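Long-range contacts in Mypaa.01249.c (Mycobacterium paratuberculosis, PDB 3RD5), which probably works as an oxidoreductase of the short-chain dehydrogenase/reductase (SDR) family, although its substrate is not known: residues Ala8-Phe14 with Glu35-Ala41; Ile147-Leu152 with Met273-Leu277; Arg191-His196 with Leu243-Val249. One frame throughout, in Å; residues are numbered along the deposited sequence. Where two conformers were deposited one is given.

How the contacts relate
A Rossmann fold is held together within its sheet and at its margins, and the three contacts illustrate both. Contact 3 is the internal one: it pairs two neighbouring parallel strands of the central sheet, its centre about 11 Å from the centre of the chain. Contacts 1 and 2 are peripheral, the centre of each about 19 Å from that point and on opposite sides of it, with their own centres about 37 Å apart. Contact 3 lies about 19 Å, centre to centre, from contact 1 and about 21 Å from contact 2. Helix 226-240 touches contacts 1 and 3; helix 161-185 touches contacts 2 and 3. An ethanediol, probably from the crystallisation liquor, lies about 5 Å from the Met273 side chain of contact 2.

Contact 1 of 3, residues Ala8-Phe14 with Glu35-Ala41; sequences AADLPSF and ELARRGA
The striking feature here is a helix end gripped by the chain that precedes the first strand of the fold. Helix 27-38, the first helix of the Rossmann fold, closes in a Schellman motif: Gly40, at phi/psi 95/5, is its C-prime residue, with Ala41 N bonded to Leu36 O (3.1 Å) and Gly40 N to Ala37 O (3.0 Å). Residues 8-14, a short 3-10 turn at 8-10 followed by extended residues 11-13, with Phe14 turning off at phi/psi -114/22, run alongside in the same direction, bringing CA of Phe14 within 4.7 Å of CA of Ala41. Arg39, all m through chi3, donates NE to Leu11 O at 3.1 Å, while its own carbonyl O accepts Phe14 N at 2.8 Å. Arg38 NH2 is held by Glu35 OE1 in a 2.7 Å salt bridge and adds a weak bond to Ala8 O (3.1 Å). On the inner side Phe14 reaches Val19 of strand 18-22, and Leu36 CD2 sits over the face of the Phe14 ring in a CH-pi contact, 3.6 Å from the centroid.

Contact 2 of 3, residues Ile147-Leu152 with Met273-Leu277; sequences INLEDL and MAAAL
Apolar contacts alone join loop 147-152 to one turn of helix 271-285, burying 286 Å² in total. The sulphur of Met273 (chi1 t, chi2 p, chi3 p) occupies the middle, with SD 3.8 Å from both Ile147 CB and Leu149 CG. One helical turn on, Leu277 (t, p) extends CD1 to 4.2 Å from Ile147 CG2 and also 4.2 Å from Leu152 CD1, while Leu149 CD1 rests 3.8 Å from Ala276 CB. The nearest CA atoms are those of Leu149 and Leu277, 7.0 Å apart. Polar bonds instead shape each side separately: Leu277 N bonds to Met273 O at 2.8 Å within the helix, and Asp151 N makes a weak 2.9 Å bond to Asn148 OD1 within the loop. Gln167 fastens the loop to helix 161-185, bonding Asn148 N and Leu152 O, and Leu174 of that helix touches Ile147 and Met273. The arrangement is that of an SDR Rossmann domain whose C-terminal helix packs on the loop leading into the helix bearing the family's Tyr-x-x-x-Lys motif.

Contact 3 of 3, residues Arg191-His196 with Leu243-Val249; sequences RALAAH and LPGDSFV
The apolar centre is made of two parallel bridge pairs, Ala194 with Phe248 and Ala195 with Val249, whose side chains lie on opposite faces of the Rossmann sheet. In the first pair the CA atoms of Ala194 and Phe248 are 4.6 Å apart and Ala194 CB lies 3.6 Å from Phe248 CD1; in the second the CA atoms of Ala195 and Val249 are 4.5 Å apart and their CB atoms 4.4 Å. Ala194 meets Leu173 of helix 161-185, whereas Ala195 and Val249 meet Ala238 of helix 226-240. At the C-terminal end the Phe248 ring (chi1 t) meets the His196 ring (chi1 p) obliquely, centroids 5.2 Å apart and planes at 48°. Toward the other end Leu193 CD1 approaches Leu243 CD1 at 4.3 Å.

Parallel-sheet hydrogen bonds run between the strands. Ala194 brackets Phe248, donating N to Ser247 O and accepting Val249 N at its O, both at 2.9 Å; His196 N then reaches Val249 O at 3.0 Å. Before the strand, a type II turn runs from Pro244 to Ser247, with Asp246 at phi/psi 64/28 and Ser247 OG bonded to Pro244 O (2.7 Å). This turn presents Asp246 N to Ala192 O at 2.8 Å, while the Asp246 carboxylate pairs with Arg264 and bonds Ser177 OG. At the outer edge Arg191 NH1 donates to Leu243 O at 2.9 Å and forms a salt bridge with Asp242.

The chemistry implies that backbone bonds set the register of this beta-alpha-beta crossover through helix 226-240, while Arg191 adds a side-chain tie where the incoming chain enters its turn.

Contact 1 of 3, residues Ala8-Phe14 with Glu35-Ala41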
ATOM      1  N   ALA A   8       1.054  17.956  -6.110  1.00 18.34           N
ATOM      2  CA  ALA A   8       0.579  17.231  -7.295  1.00 18.42           C
ATOM      3  C   ALA A   8       0.619  18.049  -8.591  1.00 19.74           C
ATOM      4  O   ALA A   8       0.687  17.469  -9.671  1.00 20.23           O
ATOM      5  CB  ALA A   8      -0.869  16.682  -7.024  1.00 19.34           C
ATOM      6  N   ALA A   9       0.671  19.381  -8.479  1.00 20.76           N
ATOM      7  CA  ALA A   9       0.846  20.231  -9.646  1.00 21.58           C
ATOM      8  C   ALA A   9       2.153  19.944 -10.393  1.00 20.94           C
ATOM      9  O   ALA A   9       2.282  20.237 -11.587  1.00 23.64           O
ATOM     10  CB  ALA A   9       0.749  21.723  -9.262  1.00 23.17           C
ATOM     11  N   ASP A  10       3.099  19.338  -9.680  1.00 19.76           N
ATOM     12  CA  ASP A  10       4.431  19.062 -10.205  1.00 20.07           C
ATOM     13  C   ASP A  10       4.527  17.648 -10.786  1.00 20.54           C
ATOM     14  O   ASP A  10       5.592  17.225 -11.212  1.00 21.91           O
ATOM     15  CB  ASP A  10       5.479  19.240  -9.095  1.00 20.84           C
ATOM     16  CG  ASP A  10       5.476  20.645  -8.520  1.00 22.07           C
ATOM     17  OD1 ASP A  10       5.592  21.619  -9.332  1.00 25.20           O
ATOM     18  OD2 ASP A  10       5.382  20.805  -7.293  1.00 21.90           O
ATOM     19  N   LEU A  11       3.421  16.911 -10.819  1.00 19.50           N
ATOM     20  CA  LEU A  11       3.497  15.551 -11.363  1.00 19.57           C
ATOM     21  C   LEU A  11       3.955  15.527 -12.812  1.00 21.18           C
ATOM     22  O   LEU A  11       3.475  16.324 -13.624  1.00 22.38           O
ATOM     23  CB  LEU A  11       2.147  14.847 -11.320  1.00 19.44           C
ATOM     24  CG  LEU A  11       1.737  14.092 -10.128  1.00 20.07           C
ATOM     25  CD1 LEU A  11       0.250  13.715 -10.257  1.00 22.62           C
ATOM     26  CD2 LEU A  11       2.656  12.825  -9.825  1.00 16.20           C
ATOM     27  N   PRO A  12       4.859  14.601 -13.163  1.00 19.63           N
ATOM     28  CA  PRO A  12       5.215  14.418 -14.561  1.00 21.02           C
ATOM     29  C   PRO A  12       4.116  13.670 -15.331  1.00 19.00           C
ATOM     30  O   PRO A  12       3.153  13.152 -14.738  1.00 18.47           O
ATOM     31  CB  PRO A  12       6.483  13.577 -14.488  1.00 21.64           C
ATOM     32  CG  PRO A  12       6.277  12.736 -13.340  1.00 22.30           C
ATOM     33  CD  PRO A  12       5.555  13.620 -12.305  1.00 19.82           C
ATOM     34  N   SER A  13       4.267  13.595 -16.633  1.00 19.55           N
ATOM     35  CA  SER A  13       3.333  12.839 -17.452  1.00 18.92           C
ATOM     36  C   SER A  13       3.387  11.347 -17.102  1.00 18.15           C
ATOM     37  O   SER A  13       4.447  10.777 -16.851  1.00 19.34           O
ATOM     38  CB  SER A  13       3.662  13.019 -18.922  1.00 20.73           C
ATOM     39  OG  SER A  13       2.779  12.258 -19.756  1.00 20.56           O
ATOM     40  N   PHE A  14       2.194  10.726 -17.087  1.00 16.47           N
ATOM     41  CA  PHE A  14       2.041   9.277 -16.996  1.00 16.44           C
ATOM     42  C   PHE A  14       1.418   8.712 -18.285  1.00 16.22           C
ATOM     43  O   PHE A  14       0.882   7.582 -18.260  1.00 16.33           O
ATOM     44  CB  PHE A  14       1.207   8.867 -15.759  1.00 15.72           C
ATOM     45  CG  PHE A  14       2.017   8.790 -14.481  1.00 14.81           C
ATOM     46  CD1 PHE A  14       2.496   9.957 -13.865  1.00 15.58           C
ATOM     47  CD2 PHE A  14       2.326   7.548 -13.889  1.00 15.21           C
ATOM     48  CE1 PHE A  14       3.265   9.852 -12.704  1.00 15.36           C
ATOM     49  CE2 PHE A  14       3.073   7.489 -12.739  1.00 15.71           C
ATOM     50  CZ  PHE A  14       3.562   8.645 -12.182  1.00 16.28           C
ATOM     51  N   GLU A  35      -5.444  12.272  -9.828  1.00 14.53           N
ATOM     52  CA  GLU A  35      -4.289  13.047 -10.263  1.00 14.75           C
ATOM     53  C   GLU A  35      -3.453  12.275 -11.277  1.00 14.53           C
ATOM     54  O   GLU A  35      -2.954  12.854 -12.248  1.00 16.01           O
ATOM     55  CB  GLU A  35      -3.430  13.466  -9.073  1.00 15.18           C
ATOM     56  CG  GLU A  35      -4.121  14.411  -8.098  1.00 16.47           C
ATOM     57  CD  GLU A  35      -4.330  15.827  -8.626  1.00 22.26           C
ATOM     58  OE1 GLU A  35      -3.712  16.229  -9.608  1.00 22.27           O
ATOM     59  OE2 GLU A  35      -5.083  16.592  -7.967  1.00 28.00           O
ATOM     60  N   LEU A  36      -3.286  10.971 -11.087  1.00 13.70           N
ATOM     61  CA  LEU A  36      -2.551  10.208 -12.090  1.00 13.83           C
ATOM     62  C   LEU A  36      -3.294  10.131 -13.437  1.00 14.04           C
ATOM     63  O   LEU A  36      -2.690  10.253 -14.526  1.00 15.71           O
ATOM     64  CB  LEU A  36      -2.248   8.794 -11.570  1.00 13.56           C
ATOM     65  CG  LEU A  36      -1.292   8.793 -10.399  1.00 13.66           C
ATOM     66  CD1 LEU A  36      -1.273   7.414  -9.724  1.00 17.08           C
ATOM     67  CD2 LEU A  36       0.130   9.205 -10.875  1.00 18.06           C
ATOM     68  N   ALA A  37      -4.615   9.955 -13.399  1.00 14.36           N
ATOM     69  CA  ALA A  37      -5.396   9.937 -14.623  1.00 14.65           C
ATOM     70  C   ALA A  37      -5.326  11.297 -15.355  1.00 15.09           C
ATOM     71  O   ALA A  37      -5.304  11.340 -16.582  1.00 15.26           O
ATOM     72  CB  ALA A  37      -6.881   9.543 -14.323  1.00 15.56           C
ATOM     73  N   ARG A  38      -5.335  12.395 -14.603  1.00 16.02           N
ATOM     74  CA  ARG A  38      -5.223  13.747 -15.205  0.50 16.19           C
ATOM     75  C   ARG A  38      -3.899  13.905 -15.977  1.00 15.80           C
ATOM     76  O   ARG A  38      -3.826  14.711 -16.912  1.00 16.61           O
ATOM     77  CB  ARG A  38      -5.345  14.829 -14.104  0.50 17.65           C
ATOM     78  CG  ARG A  38      -5.154  16.277 -14.525  0.50 21.15           C
ATOM     79  CD  ARG A  38      -5.042  17.307 -13.349  0.50 22.21           C
ATOM     80  NE  ARG A  38      -3.997  17.004 -12.322  0.50 23.14           N
ATOM     81  CZ  ARG A  38      -2.713  17.393 -12.396  0.50 25.72           C
ATOM     82  NH1 ARG A  38      -2.280  18.090 -13.451  0.50 27.15           N
ATOM     83  NH2 ARG A  38      -1.849  17.041 -11.428  0.50 26.55           N
ATOM     84  N   ARG A  39      -2.876  13.141 -15.565  1.00 16.16           N
ATOM     85  CA  ARG A  39      -1.555  13.153 -16.208  1.00 17.56           C
ATOM     86  C   ARG A  39      -1.390  12.049 -17.255  1.00 17.01           C
ATOM     87  O   ARG A  39      -0.275  11.813 -17.731  1.00 18.70           O
ATOM     88  CB  ARG A  39      -0.449  13.125 -15.165  1.00 19.24           C
ATOM     89  CG  ARG A  39      -0.463  14.365 -14.214  1.00 23.70           C
ATOM     90  CD  ARG A  39      -0.346  15.644 -14.889  1.00 30.23           C
ATOM     91  NE  ARG A  39       1.003  15.857 -15.381  1.00 34.78           N
ATOM     92  CZ  ARG A  39       1.343  16.505 -16.488  1.00 36.23           C
ATOM     93  NH1 ARG A  39       0.427  17.041 -17.316  1.00 37.86           N
ATOM     94  NH2 ARG A  39       2.628  16.624 -16.776  1.00 34.84           N
ATOM     95  N   GLY A  40      -2.495  11.421 -17.660  1.00 16.27           N
ATOM     96  CA  GLY A  40      -2.496  10.480 -18.767  1.00 16.24           C
ATOM     97  C   GLY A  40      -2.354   9.019 -18.421  1.00 15.59           C
ATOM     98  O   GLY A  40      -2.283   8.181 -19.334  1.00 17.06           O
ATOM     99  N   ALA A  41      -2.343   8.679 -17.137  1.00 15.34           N
ATOM    100  CA  ALA A  41      -2.223   7.264 -16.748  1.00 15.06           C
ATOM    101  C   ALA A  41      -3.476   6.474 -17.074  1.00 14.92           C
ATOM    102  O   ALA A  41      -4.598   6.982 -16.978  1.00 15.94           O
ATOM    103  CB  ALA A  41      -1.972   7.103 -15.246  1.00 14.80           C
TER
HETATM  104  O   HOH W   1       0.563  13.862 -20.238  1.00 32.05           O

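Contact 2 of 3, residues Ile147-Leu152 with Met273-Leu277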
ATOM      1  N   ILE A 147       5.686  -6.383  15.653  1.00 14.14           N
ATOM      2  CA  ILE A 147       5.310  -7.653  15.007  1.00 13.75           C
ATOM      3  C   ILE A 147       5.341  -8.776  16.015  1.00 14.90           C
ATOM      4  O   ILE A 147       6.348  -8.980  16.689  1.00 17.22           O
ATOM      5  CB  ILE A 147       6.257  -8.016  13.870  1.00 13.58           C
ATOM      6  CG1 ILE A 147       6.340  -6.914  12.827  1.00 13.16           C
ATOM      7  CG2 ILE A 147       5.833  -9.358  13.229  1.00 14.30           C
ATOM      8  CD1 ILE A 147       4.982  -6.477  12.211  1.00 15.69           C
ATOM      9  N   ASN A 148       4.217  -9.467  16.165  1.00 14.62           N
ATOM     10  CA  ASN A 148       4.110 -10.666  17.011  1.00 14.61           C
ATOM     11  C   ASN A 148       4.091 -11.889  16.105  1.00 15.34           C
ATOM     12  O   ASN A 148       3.080 -12.228  15.504  1.00 15.63           O
ATOM     13  CB  ASN A 148       2.849 -10.559  17.867  1.00 14.44           C
ATOM     14  CG  ASN A 148       2.812 -11.576  18.947  1.00 17.95           C
ATOM     15  OD1 ASN A 148       3.132 -12.762  18.707  1.00 19.81           O
ATOM     16  ND2 ASN A 148       2.442 -11.132  20.168  1.00 19.36           N
ATOM     17  N   LEU A 149       5.267 -12.528  15.907  1.00 14.89           N
ATOM     18  CA  LEU A 149       5.367 -13.641  14.963  1.00 15.55           C
ATOM     19  C   LEU A 149       4.597 -14.876  15.425  1.00 16.28           C
ATOM     20  O   LEU A 149       4.126 -15.628  14.586  1.00 19.03           O
ATOM     21  CB  LEU A 149       6.844 -14.046  14.761  1.00 16.16           C
ATOM     22  CG  LEU A 149       7.733 -13.014  14.064  1.00 15.63           C
ATOM     23  CD1 LEU A 149       9.214 -13.481  14.187  1.00 17.14           C
ATOM     24  CD2 LEU A 149       7.310 -12.820  12.584  1.00 18.02           C
ATOM     25  N   GLU A 150       4.475 -15.061  16.730  1.00 17.21           N
ATOM     26  CA  GLU A 150       3.784 -16.237  17.288  1.00 19.30           C
ATOM     27  C   GLU A 150       2.278 -16.095  17.227  1.00 18.55           C
ATOM     28  O   GLU A 150       1.575 -17.113  17.207  1.00 20.50           O
ATOM     29  CB  GLU A 150       4.212 -16.440  18.752  1.00 22.08           C
ATOM     30  CG  GLU A 150       5.696 -16.788  18.931  1.00 26.67           C
ATOM     31  CD  GLU A 150       6.700 -15.630  18.645  1.00 32.33           C
ATOM     32  OE1 GLU A 150       6.351 -14.397  18.786  1.00 33.18           O
ATOM     33  OE2 GLU A 150       7.884 -15.952  18.260  1.00 34.37           O
ATOM     34  N   ASP A 151       1.775 -14.862  17.172  1.00 16.74           N
ATOM     35  CA  ASP A 151       0.326 -14.640  17.239  1.00 16.03           C
ATOM     36  C   ASP A 151      -0.015 -13.365  16.445  1.00 15.17           C
ATOM     37  O   ASP A 151      -0.603 -12.397  16.954  1.00 15.53           O
ATOM     38  CB  ASP A 151      -0.190 -14.578  18.677  1.00 16.89           C
ATOM     39  CG  ASP A 151      -1.693 -14.592  18.761  1.00 17.26           C
ATOM     40  OD1 ASP A 151      -2.366 -14.941  17.770  1.00 18.02           O
ATOM     41  OD2 ASP A 151      -2.169 -14.234  19.870  1.00 19.43           O
ATOM     42  N   LEU A 152       0.336 -13.382  15.175  1.00 14.07           N
ATOM     43  CA  LEU A 152       0.125 -12.228  14.284  1.00 13.64           C
ATOM     44  C   LEU A 152      -1.353 -11.848  14.199  1.00 13.60           C
ATOM     45  O   LEU A 152      -1.682 -10.656  14.060  1.00 13.44           O
ATOM     46  CB  LEU A 152       0.663 -12.548  12.892  1.00 13.61           C
ATOM     47  CG  LEU A 152       0.795 -11.349  11.958  1.00 13.39           C
ATOM     48  CD1 LEU A 152       2.031 -10.486  12.251  1.00 14.87           C
ATOM     49  CD2 LEU A 152       0.824 -11.862  10.466  1.00 15.91           C
ATOM     50  N   MET A 273      13.743  -9.099  11.480  1.00 14.68           N
ATOM     51  CA  MET A 273      12.293  -9.160  11.574  1.00 14.28           C
ATOM     52  C   MET A 273      11.641  -9.021  10.209  1.00 13.76           C
ATOM     53  O   MET A 273      10.664  -9.702   9.932  1.00 14.07           O
ATOM     54  CB  MET A 273      11.735  -8.109  12.538  1.00 14.92           C
ATOM     55  CG  MET A 273      10.234  -8.170  12.709  1.00 14.82           C
ATOM     56  SD  MET A 273       9.627  -9.730  13.397  1.00 16.57           S
ATOM     57  CE  MET A 273       9.986  -9.437  15.056  1.00 19.36           C
ATOM     58  N   ALA A 274      12.166  -8.175   9.329  1.00 13.65           N
ATOM     59  CA  ALA A 274      11.581  -8.071   7.999  1.00 12.86           C
ATOM     60  C   ALA A 274      11.632  -9.419   7.270  1.00 13.67           C
ATOM     61  O   ALA A 274      10.671  -9.841   6.618  1.00 14.20           O
ATOM     62  CB  ALA A 274      12.323  -6.987   7.179  1.00 14.50           C
ATOM     63  N   ALA A 275      12.769 -10.112   7.340  1.00 13.76           N
ATOM     64  CA  ALA A 275      12.920 -11.388   6.738  1.00 13.62           C
ATOM     65  C   ALA A 275      12.053 -12.498   7.376  1.00 14.55           C
ATOM     66  O   ALA A 275      11.479 -13.325   6.651  1.00 14.50           O
ATOM     67  CB  ALA A 275      14.432 -11.762   6.654  1.00 15.17           C
ATOM     68  N   ALA A 276      11.911 -12.487   8.721  1.00 14.33           N
ATOM     69  CA  ALA A 276      11.063 -13.454   9.410  1.00 13.98           C
ATOM     70  C   ALA A 276       9.590 -13.221   9.094  1.00 13.56           C
ATOM     71  O   ALA A 276       8.845 -14.168   8.824  1.00 13.47           O
ATOM     72  CB  ALA A 276      11.267 -13.341  10.941  1.00 14.85           C
ATOM     73  N   LEU A 277       9.181 -11.951   9.081  1.00 13.53           N
ATOM     74  CA  LEU A 277       7.798 -11.607   8.726  1.00 13.61           C
ATOM     75  C   LEU A 277       7.481 -12.051   7.298  1.00 13.57           C
ATOM     76  O   LEU A 277       6.374 -12.506   7.019  1.00 13.93           O
ATOM     77  CB  LEU A 277       7.537 -10.103   8.893  1.00 13.90           C
ATOM     78  CG  LEU A 277       6.162  -9.634   8.394  1.00 13.22           C
ATOM     79  CD1 LEU A 277       5.000 -10.209   9.223  1.00 14.22           C
ATOM     80  CD2 LEU A 277       6.146  -8.105   8.431  1.00 15.29           C
TER

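Contact 3 of 3, residues Arg191-His196 with Leu243-Val249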
ATOM      1  N   ARG A 191      11.692  -1.163  -8.066  1.00 14.65           N
ATOM      2  CA  ARG A 191      11.895  -0.568  -6.722  1.00 14.71           C
ATOM      3  C   ARG A 191      10.647  -0.769  -5.880  1.00 14.53           C
ATOM      4  O   ARG A 191       9.516  -0.737  -6.381  1.00 15.11           O
ATOM      5  CB  ARG A 191      12.213   0.924  -6.789  1.00 16.33           C
ATOM      6  CG  ARG A 191      13.591   1.183  -7.211  1.00 19.25           C
ATOM      7  CD  ARG A 191      13.796   2.661  -7.524  1.00 21.00           C
ATOM      8  NE  ARG A 191      13.312   2.966  -8.872  1.00 19.07           N
ATOM      9  CZ  ARG A 191      13.522   4.116  -9.489  1.00 21.29           C
ATOM     10  NH1 ARG A 191      14.047   5.141  -8.831  1.00 21.51           N
ATOM     11  NH2 ARG A 191      13.175   4.235 -10.767  1.00 24.12           N
ATOM     12  N   ALA A 192      10.863  -0.931  -4.583  1.00 12.87           N
ATOM     13  CA  ALA A 192       9.812  -0.914  -3.561  1.00 12.48           C
ATOM     14  C   ALA A 192       9.976   0.314  -2.702  1.00 12.68           C
ATOM     15  O   ALA A 192      11.032   0.539  -2.121  1.00 13.50           O
ATOM     16  CB  ALA A 192       9.900  -2.209  -2.688  1.00 14.00           C
ATOM     17  N   LEU A 193       8.914   1.116  -2.615  1.00 12.58           N
ATOM     18  CA  LEU A 193       8.908   2.394  -1.894  1.00 12.47           C
ATOM     19  C   LEU A 193       7.718   2.434  -0.989  1.00 12.24           C
ATOM     20  O   LEU A 193       6.761   1.671  -1.137  1.00 12.40           O
ATOM     21  CB  LEU A 193       8.817   3.572  -2.901  1.00 13.10           C
ATOM     22  CG  LEU A 193       9.820   3.556  -4.050  1.00 14.77           C
ATOM     23  CD1 LEU A 193       9.528   4.673  -5.085  1.00 18.08           C
ATOM     24  CD2 LEU A 193      11.227   3.718  -3.516  1.00 16.53           C
ATOM     25  N   ALA A 194       7.735   3.342  -0.026  1.00 12.04           N
ATOM     26  CA  ALA A 194       6.595   3.550   0.855  1.00 12.44           C
ATOM     27  C   ALA A 194       6.299   5.031   0.998  1.00 11.45           C
ATOM     28  O   ALA A 194       7.143   5.880   0.725  1.00 12.41           O
ATOM     29  CB  ALA A 194       6.858   2.893   2.259  1.00 13.00           C
ATOM     30  N   ALA A 195       5.068   5.336   1.414  1.00 11.20           N
ATOM     31  CA  ALA A 195       4.603   6.699   1.678  1.00 11.95           C
ATOM     32  C   ALA A 195       3.637   6.657   2.827  1.00 11.17           C
ATOM     33  O   ALA A 195       3.053   5.612   3.133  1.00 11.56           O
ATOM     34  CB  ALA A 195       3.897   7.290   0.411  1.00 12.02           C
ATOM     35  N   HIS A 196       3.412   7.797   3.483  1.00 11.11           N
ATOM     36  CA  HIS A 196       2.326   7.897   4.441  1.00 11.86           C
ATOM     37  C   HIS A 196       1.687   9.275   4.373  1.00 12.12           C
ATOM     38  O   HIS A 196       2.371  10.246   4.040  1.00 12.57           O
ATOM     39  CB  HIS A 196       2.800   7.551   5.877  1.00 11.88           C
ATOM     40  CG  HIS A 196       3.544   8.642   6.562  1.00 11.59           C
ATOM     41  ND1 HIS A 196       2.907   9.576   7.360  1.00 12.46           N
ATOM     42  CD2 HIS A 196       4.857   8.967   6.549  1.00 12.74           C
ATOM     43  CE1 HIS A 196       3.814  10.421   7.814  1.00 12.70           C
ATOM     44  NE2 HIS A 196       5.010  10.094   7.334  1.00 13.14           N
ATOM     45  N   LEU A 243      13.562   7.978  -6.828  1.00 17.39           N
ATOM     46  CA  LEU A 243      13.953   7.748  -5.435  1.00 17.26           C
ATOM     47  C   LEU A 243      14.708   6.435  -5.307  1.00 17.56           C
ATOM     48  O   LEU A 243      14.380   5.458  -6.009  1.00 17.66           O
ATOM     49  CB  LEU A 243      12.714   7.670  -4.537  1.00 16.43           C
ATOM     50  CG  LEU A 243      11.919   8.962  -4.434  1.00 18.65           C
ATOM     51  CD1 LEU A 243      10.494   8.733  -3.935  1.00 19.34           C
ATOM     52  CD2 LEU A 243      12.636   9.932  -3.469  1.00 26.01           C
ATOM     53  N   PRO A 244      15.696   6.372  -4.401  1.00 17.35           N
ATOM     54  CA  PRO A 244      16.321   5.098  -4.127  1.00 18.35           C
ATOM     55  C   PRO A 244      15.318   4.071  -3.587  1.00 16.78           C
ATOM     56  O   PRO A 244      14.340   4.407  -2.931  1.00 16.61           O
ATOM     57  CB  PRO A 244      17.331   5.431  -3.023  1.00 19.56           C
ATOM     58  CG  PRO A 244      17.474   6.860  -2.969  1.00 22.12           C
ATOM     59  CD  PRO A 244      16.252   7.474  -3.618  1.00 18.52           C
ATOM     60  N   GLY A 245      15.571   2.804  -3.887  1.00 16.78           N
ATOM     61  CA  GLY A 245      14.780   1.726  -3.332  1.00 16.18           C
ATOM     62  C   GLY A 245      14.728   1.776  -1.814  1.00 15.68           C
ATOM     63  O   GLY A 245      15.677   2.226  -1.162  1.00 17.61           O
ATOM     64  N   ASP A 246      13.575   1.395  -1.269  1.00 15.01           N
ATOM     65  CA  ASP A 246      13.294   1.481   0.176  1.00 14.88           C
ATOM     66  C   ASP A 246      13.277   2.889   0.732  1.00 15.72           C
ATOM     67  O   ASP A 246      13.490   3.088   1.929  1.00 19.37           O
ATOM     68  CB  ASP A 246      14.217   0.548   1.021  1.00 16.07           C
ATOM     69  CG  ASP A 246      13.671   0.270   2.420  1.00 17.86           C
ATOM     70  OD1 ASP A 246      12.507   0.408   2.661  1.00 20.13           O
ATOM     71  OD2 ASP A 246      14.528  -0.065   3.280  1.00 25.50           O
ATOM     72  N   SER A 247      12.948   3.877  -0.085  1.00 15.63           N
ATOM     73  CA  SER A 247      12.661   5.206   0.428  1.00 14.99           C
ATOM     74  C   SER A 247      11.266   5.227   1.017  1.00 14.79           C
ATOM     75  O   SER A 247      10.374   4.545   0.508  1.00 15.32           O
ATOM     76  CB  SER A 247      12.709   6.246  -0.675  1.00 15.40           C
ATOM     77  OG  SER A 247      14.000   6.408  -1.219  1.00 17.30           O
ATOM     78  N   PHE A 248      11.063   6.023   2.049  1.00 14.04           N
ATOM     79  CA  PHE A 248       9.772   6.256   2.697  1.00 13.41           C
ATOM     80  C   PHE A 248       9.508   7.772   2.627  1.00 14.09           C
ATOM     81  O   PHE A 248      10.382   8.536   3.079  1.00 15.52           O
ATOM     82  CB  PHE A 248       9.894   5.845   4.166  1.00 13.52           C
ATOM     83  CG  PHE A 248       8.625   5.897   4.989  1.00 12.83           C
ATOM     84  CD1 PHE A 248       7.369   5.743   4.446  1.00 12.91           C
ATOM     85  CD2 PHE A 248       8.728   6.065   6.368  1.00 12.53           C
ATOM     86  CE1 PHE A 248       6.200   5.691   5.253  1.00 12.79           C
ATOM     87  CE2 PHE A 248       7.589   6.006   7.171  1.00 13.79           C
ATOM     88  CZ  PHE A 248       6.337   5.836   6.626  1.00 12.48           C
ATOM     89  N   VAL A 249       8.383   8.174   2.020  1.00 13.84           N
ATOM     90  CA  VAL A 249       8.054   9.566   1.701  1.00 14.00           C
ATOM     91  C   VAL A 249       6.899  10.007   2.596  1.00 13.13           C
ATOM     92  O   VAL A 249       5.906   9.293   2.787  1.00 13.65           O
ATOM     93  CB  VAL A 249       7.584   9.672   0.193  1.00 14.82           C
ATOM     94  CG1 VAL A 249       6.993  11.082  -0.149  1.00 19.85           C
ATOM     95  CG2 VAL A 249       8.834   9.331  -0.713  1.00 19.43           C
TER